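Local coordinates for putative S-adenosyl-L-methionine-dependent Methyltransferase (Methanococcus maripaludis, PDB 3DLC), which binds S-adenosylmethionine and probably transfers its methyl group to an acceptor, perhaps a sterol-like one, at residues A[45-50]-A[114-119]; A[103-108]-A[135-140]. One frame throughout, in Å; residues are numbered along the deposited sequence. Where two conformers were deposited one is given.

Contact 1: A[45-50]-A[114-119]; sequences GTCIDI and LIVSRG. Unlike the reference sequence in segment 45-50: Thr-46 (reference Asn). With SAM (S-adenosylmethionine), chain C.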
# COMPACT_ATOMS: atom_id res chain seq x y z
N GLY A 45 10.76 14.62 0.45
CA GLY A 45 11.74 13.55 0.67
C GLY A 45 11.35 12.36 -0.20
O GLY A 45 10.86 12.54 -1.33
N THR A 46 11.54 11.17 0.32
CA THR A 46 11.30 9.95 -0.43
C THR A 46 10.14 9.16 0.14
O THR A 46 9.99 9.00 1.35
CB THR A 46 12.58 9.11 -0.39
OG1 THR A 46 12.87 8.90 1.00
CG2 THR A 46 13.73 9.80 -1.12
N CYS A 47 9.29 8.69 -0.75
CA CYS A 47 8.14 7.85 -0.41
C CYS A 47 8.13 6.60 -1.26
O CYS A 47 8.28 6.70 -2.49
CB CYS A 47 6.84 8.63 -0.62
SG CYS A 47 5.34 7.69 -0.34
N ILE A 48 8.00 5.45 -0.62
CA ILE A 48 7.90 4.18 -1.32
C ILE A 48 6.47 3.67 -1.15
O ILE A 48 5.97 3.61 -0.03
CB ILE A 48 8.86 3.10 -0.78
CG1 ILE A 48 10.30 3.63 -0.64
CG2 ILE A 48 8.79 1.85 -1.61
CD1 ILE A 48 10.93 4.22 -1.86
N ASP A 49 5.80 3.37 -2.27
CA ASP A 49 4.45 2.80 -2.32
C ASP A 49 4.62 1.32 -2.68
O ASP A 49 4.95 0.97 -3.81
CB ASP A 49 3.63 3.57 -3.35
CG ASP A 49 2.21 3.07 -3.50
OD1 ASP A 49 1.77 2.25 -2.67
OD2 ASP A 49 1.55 3.52 -4.47
N ILE A 50 4.42 0.46 -1.69
CA ILE A 50 4.63 -0.98 -1.85
C ILE A 50 3.35 -1.65 -2.31
O ILE A 50 2.30 -1.50 -1.71
CB ILE A 50 5.16 -1.61 -0.56
CG1 ILE A 50 6.50 -0.95 -0.15
CG2 ILE A 50 5.31 -3.14 -0.73
CD1 ILE A 50 7.07 -1.48 1.16
N LEU A 114 9.03 7.91 4.11
CA LEU A 114 7.66 7.42 4.24
C LEU A 114 7.48 6.18 3.40
O LEU A 114 7.95 6.13 2.28
CB LEU A 114 6.67 8.49 3.77
CG LEU A 114 5.19 8.13 3.80
CD1 LEU A 114 4.66 7.88 5.22
CD2 LEU A 114 4.38 9.25 3.08
N ILE A 115 6.85 5.16 3.97
CA ILE A 115 6.50 3.95 3.24
C ILE A 115 5.00 3.76 3.37
O ILE A 115 4.48 3.69 4.50
CB ILE A 115 7.24 2.70 3.75
CG1 ILE A 115 8.75 2.92 3.67
CG2 ILE A 115 6.79 1.47 3.02
CD1 ILE A 115 9.59 1.80 4.32
N VAL A 116 4.31 3.68 2.24
CA VAL A 116 2.88 3.47 2.21
C VAL A 116 2.57 2.19 1.44
O VAL A 116 3.35 1.75 0.63
CB VAL A 116 2.13 4.68 1.57
CG1 VAL A 116 2.48 5.99 2.30
CG2 VAL A 116 2.43 4.81 0.07
N SER A 117 1.41 1.60 1.71
CA SER A 117 0.97 0.43 0.97
C SER A 117 -0.50 0.20 1.24
O SER A 117 -0.92 0.14 2.40
CB SER A 117 1.71 -0.79 1.46
OG SER A 117 1.30 -1.96 0.78
N ARG A 118 -1.28 0.07 0.16
CA ARG A 118 -2.71 -0.21 0.26
C ARG A 118 -3.04 -1.50 -0.42
O ARG A 118 -2.70 -1.71 -1.58
CB ARG A 118 -3.55 0.91 -0.36
CG ARG A 118 -5.03 0.66 -0.23
CD ARG A 118 -5.91 1.65 -1.04
NE ARG A 118 -7.29 1.25 -0.88
CZ ARG A 118 -7.83 0.21 -1.51
NH1 ARG A 118 -7.16 -0.40 -2.47
NH2 ARG A 118 -9.04 -0.19 -1.20
N GLY A 119 -3.76 -2.36 0.27
CA GLY A 119 -4.28 -3.55 -0.36
C GLY A 119 -3.31 -4.61 -0.79
O GLY A 119 -3.69 -5.43 -1.63
N SAM C . -2.08 -0.34 -4.12
CA SAM C . -3.01 -0.44 -5.28
C SAM C . -4.33 0.20 -4.93
O SAM C . -4.61 0.37 -3.74
OXT SAM C . -5.10 0.47 -5.84
CB SAM C . -3.16 -1.88 -5.72
CG SAM C . -3.76 -2.81 -4.71
SD SAM C . -3.85 -4.47 -5.42
CE SAM C . -5.27 -4.97 -4.49
C5' SAM C . -2.44 -5.38 -4.60
C4' SAM C . -1.02 -5.27 -5.23
O4' SAM C . 0.11 -5.77 -4.45
C3' SAM C . -0.92 -5.86 -6.66
O3' SAM C . -0.58 -4.84 -7.54
C2' SAM C . 0.18 -6.91 -6.52
O2' SAM C . 0.92 -7.22 -7.68
C1' SAM C . 1.04 -6.34 -5.37
N9 SAM C . 1.82 -7.35 -4.64
C8 SAM C . 1.33 -8.48 -4.04
N7 SAM C . 2.31 -9.14 -3.38
C5 SAM C . 3.46 -8.41 -3.58
C6 SAM C . 4.79 -8.60 -3.19
N6 SAM C . 5.24 -9.68 -2.51
N1 SAM C . 5.67 -7.64 -3.52
C2 SAM C . 5.29 -6.54 -4.26
N3 SAM C . 4.03 -6.35 -4.72
C4 SAM C . 3.15 -7.28 -4.35
O HOH W 1 -0.02 0.36 -2.41
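With OG anti to the backbone N (chi1 179°), Ser-117 reaches across to the end of the neighbouring strand, where OG donates to Ile-50 O (2.7 Å) from a point above the carbonyl plane. Arg-118 has CG anti to its own N and a chain extended as far as NE, a shape that carries the guanidinium away from strand 46-50 and over to the S-adenosylmethionine carboxylate. A parallel ladder joins the strands: Leu-114 N gives to Thr-46 O, Ile-48 N to Leu-114 O, Val-116 N to Ile-48 O (2.8 Å) and Ile-50 N to Val-116 O. On one face of the sheet Val-116 CG2 lies against the CB of Asp-49; on the other, Ile-50 CD1 presses tightly on Ile-115 CG2 (3.5 Å). A water accepts from Arg-118 N and sits within hydrogen-bonding distance of Asp-49 OD1 and Ile-50 O, tying the strand ends together, while Ser-58 holds OD2. Arg-118 NH1 donates to SAM O in the guanidinium plane (3.0 Å, 164° at the hydrogen), and NE is hydrogen-bonded to Gly-149 O. Arg-118 O accepts from SAM N at 3.0 Å. An alanine in place of Arg-118 would probably leave the carboxylate without its NH1 donor and freer to turn, though the backbone bond to the amino group could remain. The end of strand 112-118 thus offers an N-H donor to the carboxylate, a bond that opposite charges would probably strengthen, and a carbonyl to the amino group.

Contact 2: A[103-108]-A[135-140]; sequences HNIPIE and YRILKS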
# COMPACT_ATOMS: atom_id res chain seq x y z
N HIS A 103 9.78 -8.73 -0.33
CA HIS A 103 10.67 -9.63 0.40
C HIS A 103 12.13 -9.44 0.04
O HIS A 103 13.00 -10.08 0.64
CB HIS A 103 10.30 -11.09 0.19
CG HIS A 103 8.93 -11.43 0.64
ND1 HIS A 103 7.85 -11.36 -0.21
CD2 HIS A 103 8.43 -11.75 1.86
CE1 HIS A 103 6.75 -11.70 0.47
NE2 HIS A 103 7.08 -11.93 1.72
N ASN A 104 12.42 -8.59 -0.94
CA ASN A 104 13.79 -8.34 -1.35
C ASN A 104 13.81 -7.02 -2.11
O ASN A 104 13.91 -6.95 -3.32
CB ASN A 104 14.28 -9.51 -2.20
CG ASN A 104 15.70 -9.35 -2.60
OD1 ASN A 104 16.51 -9.02 -1.76
ND2 ASN A 104 16.03 -9.61 -3.87
N ILE A 105 13.66 -5.95 -1.35
CA ILE A 105 13.41 -4.64 -1.94
C ILE A 105 14.69 -4.06 -2.53
O ILE A 105 15.69 -3.95 -1.81
CB ILE A 105 12.83 -3.66 -0.90
CG1 ILE A 105 11.56 -4.23 -0.27
CG2 ILE A 105 12.57 -2.28 -1.56
CD1 ILE A 105 10.97 -3.37 0.89
N PRO A 106 14.67 -3.66 -3.80
CA PRO A 106 15.89 -3.15 -4.47
C PRO A 106 16.11 -1.67 -4.20
O PRO A 106 16.19 -0.84 -5.11
CB PRO A 106 15.61 -3.43 -5.94
CG PRO A 106 14.16 -3.19 -6.07
CD PRO A 106 13.56 -3.78 -4.78
N ILE A 107 16.18 -1.38 -2.92
CA ILE A 107 16.38 -0.03 -2.41
C ILE A 107 17.39 -0.11 -1.26
O ILE A 107 17.39 -1.07 -0.49
CB ILE A 107 15.02 0.60 -1.96
CG1 ILE A 107 14.08 0.72 -3.17
CG2 ILE A 107 15.23 1.97 -1.30
CD1 ILE A 107 12.67 1.16 -2.79
N GLU A 108 18.25 0.90 -1.17
CA GLU A 108 19.27 0.92 -0.13
C GLU A 108 18.70 1.09 1.27
O GLU A 108 17.57 1.53 1.49
CB GLU A 108 20.34 1.99 -0.40
CG GLU A 108 19.92 3.42 -0.27
CD GLU A 108 21.07 4.39 -0.59
OE1 GLU A 108 21.95 4.03 -1.41
OE2 GLU A 108 21.11 5.50 -0.04
N TYR A 135 11.51 -2.37 7.34
CA TYR A 135 12.25 -1.65 8.37
C TYR A 135 13.64 -1.28 7.88
O TYR A 135 14.14 -0.19 8.22
CB TYR A 135 12.31 -2.45 9.67
CG TYR A 135 12.54 -1.61 10.91
CD1 TYR A 135 11.60 -0.68 11.29
CD2 TYR A 135 13.65 -1.76 11.70
CE1 TYR A 135 11.73 0.06 12.42
CE2 TYR A 135 13.80 -1.01 12.90
CZ TYR A 135 12.82 -0.11 13.23
OH TYR A 135 12.91 0.69 14.36
N ARG A 136 14.26 -2.17 7.09
CA ARG A 136 15.58 -1.90 6.59
C ARG A 136 15.64 -0.63 5.73
O ARG A 136 16.59 0.17 5.84
CB ARG A 136 16.10 -3.10 5.79
CG ARG A 136 17.49 -2.88 5.21
CD ARG A 136 17.95 -4.04 4.32
NE ARG A 136 17.15 -4.22 3.13
CZ ARG A 136 17.19 -3.44 2.05
NH1 ARG A 136 18.01 -2.40 1.99
NH2 ARG A 136 16.39 -3.71 1.02
N ILE A 137 14.66 -0.48 4.85
CA ILE A 137 14.68 0.64 3.91
C ILE A 137 14.14 1.95 4.50
O ILE A 137 14.26 3.00 3.90
CB ILE A 137 13.96 0.31 2.56
CG1 ILE A 137 12.46 0.07 2.76
CG2 ILE A 137 14.65 -0.87 1.84
CD1 ILE A 137 11.63 0.43 1.56
N LEU A 138 13.50 1.89 5.65
CA LEU A 138 12.96 3.06 6.34
C LEU A 138 14.10 3.87 6.97
O LEU A 138 14.97 3.32 7.64
CB LEU A 138 11.97 2.57 7.42
CG LEU A 138 11.12 3.61 8.13
CD1 LEU A 138 10.26 4.40 7.13
CD2 LEU A 138 10.23 2.92 9.18
N LYS A 139 14.05 5.18 6.76
CA LYS A 139 15.00 6.10 7.35
C LYS A 139 14.68 6.28 8.83
O LYS A 139 13.52 6.30 9.24
CB LYS A 139 14.93 7.46 6.63
CG LYS A 139 16.10 8.37 6.96
CD LYS A 139 15.94 9.73 6.26
CE LYS A 139 15.86 9.60 4.78
NZ LYS A 139 15.84 10.98 4.21
N SER A 140 15.72 6.42 9.64
CA SER A 140 15.54 6.76 11.04
C SER A 140 14.69 8.03 11.10
O SER A 140 14.99 9.03 10.46
CB SER A 140 16.90 6.96 11.72
OG SER A 140 16.76 7.23 13.10
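Ile-107 O is gripped by both terminal nitrogens of Arg-136, NH1 at 2.9 Å and NH2 at 3.2 Å, an end-on fork on a single acceptor that lies in the guanidinium plane. In this Rossmann-like methyltransferase fold the fork fastens the loop between strands 95-99 and 112-118 to the last turn of helix 127-137. The NH1 bond is the straighter of the two (157° against 138° at the hydrogen). NH2 also makes a weak bond to Ile-105 O, a carbonyl that already accepts from Ile-107 N around Pro-106, the centre of an inverse gamma turn; that turn brings both carbonyls to one edge of the arginine. A bend at chi3 (64°) swings the guanidinium round to them, and two acids hold it further: Glu-133 pairs with NE and Asp-109 with NH1. Under the polar edge lies an apolar layer. Ile-137 CG2 sits over one face of the guanidinium, offset toward its rim, and also meets Ile-107 CB at 4.1 Å. Ile-105 and Ile-137 cross at about a right angle, tip to tip, with CD1 of Ile-105 3.9 Å from CD1 of Ile-137.

Overall arrangement
After two N-terminal helices, 11-22 and 28-40, the chain forms strand 46-50, then passes through strands 66-73 and 95-99 and the helices between before reaching the loop 103-108. Strand 112-118 follows and closes contact 1, making neighbours of two strands at the middle of the sheet. Helix 127-137 then returns to close contact 2 on that loop, a shorter closure that starts inside the first and ends beyond it: the two cross rather than nest. Their centres are about 11 Å apart and they share one apolar layer, where Ile-48 packs on Ile-107 and Ile-137, and Ile-115 on Ile-137 and Leu-138. Sheet, loop and helix are thereby joined beside the cofactor pocket.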